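Side-chain contacts in intracellular serine protease (Bacillus licheniformis, PDB 4ZOQ), which probably acts as a subtilisin-like serine endopeptidase of the S8 family, a lanthipeptide protease that cuts peptides sequence-specifically: residues W11-D14 / E18-E21; K254-L259 / L263-G268. All blocks are in the same frame, centred on the assembly; numbering follows the deposited sequence.

How the contacts relate
Both contacts lie on the same side of the centre of this subtilase, with about 13 Å between their own centres; along the sequence, contact 1 is complete before contact 2 begins. Contact 1 folds the N-terminal segment back on itself, and contact 2 pairs the chain entering helix 258-262 with the chain leaving it. They touch directly: Leu19 CD2 packs on Ile265 CD1 at 3.6 Å, Leu19 CD1 lies 3.8 Å from Pro266 CD, and Asp14 CB is 4.0 Å from Pro266 CG. Contact 1 is away from the predicted charge relay residues. Contact 2 comes closer, since the side chain of Lys254 is about 9 Å from that of His86, predicted to belong to the charge relay system.

Contact 1. Residues W11-D14 / E18-E21; sequences WGLD and ELKE
Leu13 and Leu19 meet where the N-terminal segment of this subtilase turns back on itself, a loop facing a 3-10 turn ahead of helix 24-30. Their side chains come from facing backbones, point opposite ways and overlap along their flanks. The CD2 branch of Leu13 rests on CB of Leu19 at 3.9 Å; in return, Leu19 CD1 reaches back toward the backbone of Leu13, 4.1 Å from its CB. Both leucines have CG anti to the carbonyl carbon (chi1 -62° and -63°), which carries each branch alongside the opposing chain. No hydrogen bond joins the two segments, so the grip between them is apolar.

Lys20 takes a smaller share with its aliphatic stem, which crosses Leu13 at about a right angle and brings CG to 4.2 Å from Leu13 CD1. Leu23 and Leu247 also touch the Leu13 side chain, while its backbone N donates to the hydroxyl of Tyr269. Were Leu13 replaced by an alanine, CG and both methyls would be gone, and CB of Leu19 and the Lys20 stem would probably lose their apolar partner, opening a gap beside Leu23 and Leu247. The methyl that reaches back, Leu19 CD1, also lies 3.6 Å from Leu13 O.

Contact 2. Residues K254-L259 / L263-G268; sequences KDNTAL and LNIPKG
A short helix, 258-262, with a side-chain cap at its start and a Schellman motif at its end, sets up this contact between the residues leading into its first turn and those that leave its end. Thr257 holds the N-cap position, its OG1 accepting from Asp260 N, and Asn264, with positive phi, is the C-prime residue. The two segments run nearly antiparallel.

Midway between them, the amide of Asn256 reaches across and ND2 donates to Ile265 O at 3.0 Å, with an N-H...O angle of 150°. The donor stands above the carbonyl plane, 46° out of it, and therefore off the lone pairs. With chi1 at 58°, CG sits between the backbone N and the carbonyl carbon, and this turns the buried amide toward the facing segment. The same ND2 also bonds to Tyr269 O, so two carbonyls help fix the rotation of the amide.

Beyond Asn256, Lys267 lays its CD 3.6 Å from Lys254 O. Its chain bends at chi3 and then runs side by side with Asp255, where NZ and OD1 form a long salt bridge of 3.9 Å. A water bridges the backbones, donating to Lys254 O and accepting from Gly268 N. The ammonium of Lys254 turns elsewhere, to Pro83 O.

At the helix end, Leu263 N makes a weak bond to Leu259 O, and the two leucine side chains lie alongside each other, their CD1 methyls 4.1 Å apart. The turn closes with Asn264 N on Gln261 O and Ile265 N on Asp260 O, the bonding pattern of a Schellman C-cap.

Contact 1. Residues W11-D14 / E18-E21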
ATOM      1  N   TRP B  11      -6.038 -12.134 -15.781  1.00 36.33           N
ATOM      2  CA  TRP B  11      -5.145 -13.214 -15.389  1.00 34.16           C
ATOM      3  C   TRP B  11      -5.378 -14.420 -16.274  1.00 37.39           C
ATOM      4  O   TRP B  11      -6.505 -14.709 -16.664  1.00 42.96           O
ATOM      5  CB  TRP B  11      -5.355 -13.614 -13.929  1.00 34.33           C
ATOM      6  CG  TRP B  11      -5.114 -12.532 -12.921  1.00 29.72           C
ATOM      7  CD1 TRP B  11      -4.604 -11.304 -13.149  1.00 29.45           C
ATOM      8  CD2 TRP B  11      -5.366 -12.614 -11.509  1.00 28.29           C
ATOM      9  NE1 TRP B  11      -4.542 -10.594 -11.977  1.00 31.27           N
ATOM     10  CE2 TRP B  11      -4.999 -11.380 -10.955  1.00 29.01           C
ATOM     11  CE3 TRP B  11      -5.880 -13.603 -10.669  1.00 29.51           C
ATOM     12  CZ2 TRP B  11      -5.131 -11.111  -9.589  1.00 30.17           C
ATOM     13  CZ3 TRP B  11      -5.993 -13.337  -9.315  1.00 28.69           C
ATOM     14  CH2 TRP B  11      -5.624 -12.103  -8.791  1.00 28.49           C
ATOM     15  N   GLY B  12      -4.302 -15.142 -16.566  1.00 42.07           N
ATOM     16  CA  GLY B  12      -4.380 -16.330 -17.388  1.00 38.53           C
ATOM     17  C   GLY B  12      -5.089 -17.464 -16.683  1.00 40.92           C
ATOM     18  O   GLY B  12      -5.725 -18.283 -17.348  1.00 42.87           O
ATOM     19  N   LEU B  13      -4.932 -17.556 -15.355  1.00 40.02           N
ATOM     20  CA  LEU B  13      -5.656 -18.559 -14.553  1.00 42.34           C
ATOM     21  C   LEU B  13      -5.355 -19.990 -15.040  1.00 44.06           C
ATOM     22  O   LEU B  13      -6.109 -20.931 -14.762  1.00 43.23           O
ATOM     23  CB  LEU B  13      -7.173 -18.289 -14.575  1.00 41.83           C
ATOM     24  CG  LEU B  13      -7.738 -16.967 -14.013  1.00 39.99           C
ATOM     25  CD1 LEU B  13      -9.209 -16.907 -14.241  1.00 38.52           C
ATOM     26  CD2 LEU B  13      -7.482 -16.843 -12.509  1.00 33.16           C
ATOM     27  N   ASP B  14      -4.249 -20.134 -15.771  1.00 44.43           N
ATOM     28  CA  ASP B  14      -3.858 -21.393 -16.407  1.00 46.23           C
ATOM     29  C   ASP B  14      -4.979 -22.003 -17.272  1.00 51.45           C
ATOM     30  O   ASP B  14      -5.026 -23.219 -17.481  1.00 52.05           O
ATOM     31  CB  ASP B  14      -3.418 -22.388 -15.328  1.00 44.67           C
ATOM     32  CG  ASP B  14      -2.555 -23.501 -15.873  1.00 55.17           C
ATOM     33  OD1 ASP B  14      -2.084 -23.391 -17.030  1.00 56.85           O
ATOM     34  OD2 ASP B  14      -2.330 -24.485 -15.131  1.00 58.35           O
ATOM     35  N   GLU B  18     -12.818 -22.468 -13.819  1.00 38.71           N
ATOM     36  CA  GLU B  18     -13.451 -22.498 -12.502  1.00 41.89           C
ATOM     37  C   GLU B  18     -12.824 -21.523 -11.500  1.00 41.44           C
ATOM     38  O   GLU B  18     -13.454 -21.141 -10.515  1.00 41.01           O
ATOM     39  CB  GLU B  18     -13.354 -23.938 -11.953  1.00 44.37           C
ATOM     40  CG  GLU B  18     -13.526 -24.151 -10.425  1.00 47.23           C
ATOM     41  CD  GLU B  18     -14.872 -23.712  -9.868  1.00 64.35           C
ATOM     42  OE1 GLU B  18     -15.873 -23.692 -10.627  1.00 67.96           O
ATOM     43  OE2 GLU B  18     -14.922 -23.391  -8.655  1.00 58.55           O
ATOM     44  N   LEU B  19     -11.651 -21.000 -11.825  1.00 37.90           N
ATOM     45  CA  LEU B  19     -11.001 -20.054 -10.934  1.00 39.02           C
ATOM     46  C   LEU B  19     -11.712 -18.692 -10.927  1.00 37.98           C
ATOM     47  O   LEU B  19     -11.465 -17.868 -10.057  1.00 31.71           O
ATOM     48  CB  LEU B  19      -9.542 -19.891 -11.313  1.00 37.53           C
ATOM     49  CG  LEU B  19      -8.730 -21.177 -11.176  1.00 38.48           C
ATOM     50  CD1 LEU B  19      -7.261 -20.862 -11.384  1.00 38.19           C
ATOM     51  CD2 LEU B  19      -8.973 -21.864  -9.845  1.00 38.54           C
ATOM     52  N   LYS B  20     -12.575 -18.449 -11.912  1.00 37.78           N
ATOM     53  CA  LYS B  20     -13.339 -17.202 -11.948  1.00 33.77           C
ATOM     54  C   LYS B  20     -14.226 -17.057 -10.720  1.00 34.32           C
ATOM     55  O   LYS B  20     -14.530 -15.948 -10.296  1.00 32.68           O
ATOM     56  CB  LYS B  20     -14.189 -17.125 -13.216  1.00 34.52           C
ATOM     57  CG  LYS B  20     -13.351 -17.033 -14.490  1.00 40.95           C
ATOM     58  CD  LYS B  20     -14.205 -16.989 -15.758  1.00 47.28           C
ATOM     59  CE  LYS B  20     -13.305 -16.792 -16.979  1.00 57.80           C
ATOM     60  NZ  LYS B  20     -14.027 -16.970 -18.266  1.00 60.79           N
ATOM     61  N   GLU B  21     -14.609 -18.172 -10.115  1.00 36.85           N
ATOM     62  CA  GLU B  21     -15.436 -18.097  -8.915  1.00 37.66           C
ATOM     63  C   GLU B  21     -14.769 -17.305  -7.771  1.00 33.89           C
ATOM     64  O   GLU B  21     -15.449 -16.665  -6.980  1.00 35.62           O
ATOM     65  CB  GLU B  21     -15.783 -19.504  -8.429  1.00 41.65           C
ATOM     66  CG  GLU B  21     -16.858 -20.151  -9.240  1.00 50.83           C
ATOM     67  CD  GLU B  21     -18.114 -19.319  -9.257  1.00 57.19           C
ATOM     68  OE1 GLU B  21     -18.591 -18.925  -8.158  1.00 60.11           O
ATOM     69  OE2 GLU B  21     -18.601 -19.040 -10.374  1.00 59.54           O
TER

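Contact 2. Residues K254-L259 / L263-G268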
ATOM      1  N   LYS B 254       6.713 -20.615  -6.100  1.00 49.14           N
ATOM      2  CA  LYS B 254       6.556 -20.839  -4.670  1.00 46.42           C
ATOM      3  C   LYS B 254       5.368 -21.769  -4.483  1.00 45.53           C
ATOM      4  O   LYS B 254       4.403 -21.667  -5.223  1.00 50.69           O
ATOM      5  CB  LYS B 254       6.381 -19.496  -3.941  1.00 47.53           C
ATOM      6  CG  LYS B 254       6.545 -19.553  -2.433  1.00 47.70           C
ATOM      7  CD  LYS B 254       6.165 -18.247  -1.740  1.00 46.66           C
ATOM      8  CE  LYS B 254       6.175 -18.419  -0.214  1.00 43.32           C
ATOM      9  NZ  LYS B 254       7.498 -18.104   0.382  1.00 51.00           N
ATOM     10  N   ASP B 255       5.441 -22.710  -3.547  1.00 50.39           N
ATOM     11  CA  ASP B 255       4.302 -23.607  -3.297  1.00 50.36           C
ATOM     12  C   ASP B 255       3.157 -22.830  -2.658  1.00 44.78           C
ATOM     13  O   ASP B 255       3.386 -22.044  -1.740  1.00 46.11           O
ATOM     14  CB  ASP B 255       4.680 -24.768  -2.368  1.00 48.66           C
ATOM     15  CG  ASP B 255       5.583 -25.807  -3.026  1.00 61.55           C
ATOM     16  OD1 ASP B 255       5.561 -26.006  -4.274  1.00 60.83           O
ATOM     17  OD2 ASP B 255       6.301 -26.471  -2.253  1.00 64.97           O
ATOM     18  N   ASN B 256       1.937 -23.007  -3.147  1.00 40.60           N
ATOM     19  CA  ASN B 256       0.809 -22.366  -2.480  1.00 45.60           C
ATOM     20  C   ASN B 256       0.272 -23.311  -1.406  1.00 43.83           C
ATOM     21  O   ASN B 256       0.879 -24.350  -1.152  1.00 45.90           O
ATOM     22  CB  ASN B 256      -0.277 -21.949  -3.479  1.00 39.56           C
ATOM     23  CG  ASN B 256      -0.809 -23.102  -4.288  1.00 41.52           C
ATOM     24  OD1 ASN B 256      -0.684 -24.278  -3.902  1.00 36.32           O
ATOM     25  ND2 ASN B 256      -1.388 -22.777  -5.450  1.00 35.00           N
ATOM     26  N   THR B 257      -0.839 -22.943  -0.770  1.00 39.15           N
ATOM     27  CA  THR B 257      -1.286 -23.613   0.451  1.00 39.80           C
ATOM     28  C   THR B 257      -2.058 -24.893   0.201  1.00 40.80           C
ATOM     29  O   THR B 257      -2.536 -25.118  -0.903  1.00 43.22           O
ATOM     30  CB  THR B 257      -2.191 -22.702   1.295  1.00 41.81           C
ATOM     31  OG1 THR B 257      -3.535 -22.738   0.771  1.00 41.11           O
ATOM     32  CG2 THR B 257      -1.626 -21.276   1.320  1.00 35.36           C
ATOM     33  N   ALA B 258      -2.214 -25.702   1.247  1.00 39.49           N
ATOM     34  CA  ALA B 258      -3.010 -26.939   1.182  1.00 42.10           C
ATOM     35  C   ALA B 258      -4.465 -26.695   0.730  1.00 38.43           C
ATOM     36  O   ALA B 258      -5.045 -27.500   0.024  1.00 40.44           O
ATOM     37  CB  ALA B 258      -2.983 -27.647   2.526  1.00 40.90           C
ATOM     38  N   LEU B 259      -5.050 -25.583   1.152  1.00 41.86           N
ATOM     39  CA  LEU B 259      -6.397 -25.207   0.729  1.00 36.13           C
ATOM     40  C   LEU B 259      -6.425 -24.973  -0.769  1.00 40.94           C
ATOM     41  O   LEU B 259      -7.361 -25.412  -1.462  1.00 42.24           O
ATOM     42  CB  LEU B 259      -6.838 -23.942   1.447  1.00 38.13           C
ATOM     43  CG  LEU B 259      -8.184 -23.341   1.056  1.00 40.20           C
ATOM     44  CD1 LEU B 259      -9.306 -24.296   1.439  1.00 33.24           C
ATOM     45  CD2 LEU B 259      -8.352 -21.972   1.713  1.00 34.61           C
ATOM     46  N   LEU B 263      -8.298 -27.283  -3.733  1.00 43.65           N
ATOM     47  CA  LEU B 263      -9.263 -26.676  -4.657  1.00 42.74           C
ATOM     48  C   LEU B 263      -8.714 -26.629  -6.087  1.00 40.47           C
ATOM     49  O   LEU B 263      -9.299 -25.997  -6.973  1.00 38.29           O
ATOM     50  CB  LEU B 263      -9.670 -25.271  -4.175  1.00 42.75           C
ATOM     51  CG  LEU B 263     -10.469 -25.205  -2.861  1.00 44.11           C
ATOM     52  CD1 LEU B 263     -10.679 -23.760  -2.378  1.00 38.51           C
ATOM     53  CD2 LEU B 263     -11.815 -25.935  -2.999  1.00 40.70           C
ATOM     54  N   ASN B 264      -7.576 -27.294  -6.287  1.00 42.32           N
ATOM     55  CA  ASN B 264      -6.868 -27.348  -7.573  1.00 39.32           C
ATOM     56  C   ASN B 264      -6.477 -26.003  -8.148  1.00 39.87           C
ATOM     57  O   ASN B 264      -6.443 -25.812  -9.361  1.00 38.72           O
ATOM     58  CB  ASN B 264      -7.721 -28.103  -8.581  1.00 41.12           C
ATOM     59  CG  ASN B 264      -7.969 -29.528  -8.149  1.00 45.30           C
ATOM     60  OD1 ASN B 264      -9.112 -29.953  -7.981  1.00 51.59           O
ATOM     61  ND2 ASN B 264      -6.889 -30.278  -7.954  1.00 43.26           N
ATOM     62  N   ILE B 265      -6.125 -25.088  -7.259  1.00 39.49           N
ATOM     63  CA  ILE B 265      -5.545 -23.834  -7.665  1.00 38.36           C
ATOM     64  C   ILE B 265      -4.088 -24.076  -7.994  1.00 34.21           C
ATOM     65  O   ILE B 265      -3.301 -24.362  -7.092  1.00 33.93           O
ATOM     66  CB  ILE B 265      -5.609 -22.779  -6.541  1.00 38.40           C
ATOM     67  CG1 ILE B 265      -6.941 -22.836  -5.775  1.00 39.46           C
ATOM     68  CG2 ILE B 265      -5.191 -21.414  -7.080  1.00 32.17           C
ATOM     69  CD1 ILE B 265      -8.081 -22.071  -6.399  1.00 39.24           C
ATOM     70  N   PRO B 266      -3.700 -23.881  -9.259  1.00 35.36           N
ATOM     71  CA  PRO B 266      -2.314 -24.147  -9.656  1.00 40.59           C
ATOM     72  C   PRO B 266      -1.377 -23.094  -9.065  1.00 42.91           C
ATOM     73  O   PRO B 266      -1.849 -22.057  -8.598  1.00 40.55           O
ATOM     74  CB  PRO B 266      -2.365 -24.055 -11.181  1.00 37.70           C
ATOM     75  CG  PRO B 266      -3.434 -23.103 -11.436  1.00 40.44           C
ATOM     76  CD  PRO B 266      -4.474 -23.288 -10.357  1.00 36.88           C
ATOM     77  N   LYS B 267      -0.075 -23.355  -9.054  1.00 42.71           N
ATOM     78  CA  LYS B 267       0.853 -22.364  -8.547  1.00 40.44           C
ATOM     79  C   LYS B 267       0.804 -21.088  -9.355  1.00 42.13           C
ATOM     80  O   LYS B 267       0.468 -21.107 -10.533  1.00 37.81           O
ATOM     81  CB  LYS B 267       2.272 -22.896  -8.488  1.00 47.30           C
ATOM     82  CG  LYS B 267       2.489 -23.888  -7.343  1.00 55.32           C
ATOM     83  CD  LYS B 267       3.911 -24.473  -7.413  1.00 60.16           C
ATOM     84  CE  LYS B 267       3.944 -25.851  -8.049  1.00 64.28           C
ATOM     85  NZ  LYS B 267       5.362 -26.295  -8.202  1.00 69.61           N
ATOM     86  N   GLY B 268       1.078 -19.966  -8.691  1.00 43.35           N
ATOM     87  CA  GLY B 268       0.923 -18.674  -9.326  1.00 38.16           C
ATOM     88  C   GLY B 268      -0.309 -17.965  -8.799  1.00 37.97           C
ATOM     89  O   GLY B 268      -0.527 -16.795  -9.119  1.00 37.05           O
TER
HETATM   90  O   HOH W   1       2.144 -20.387  -6.141  1.00 41.43           O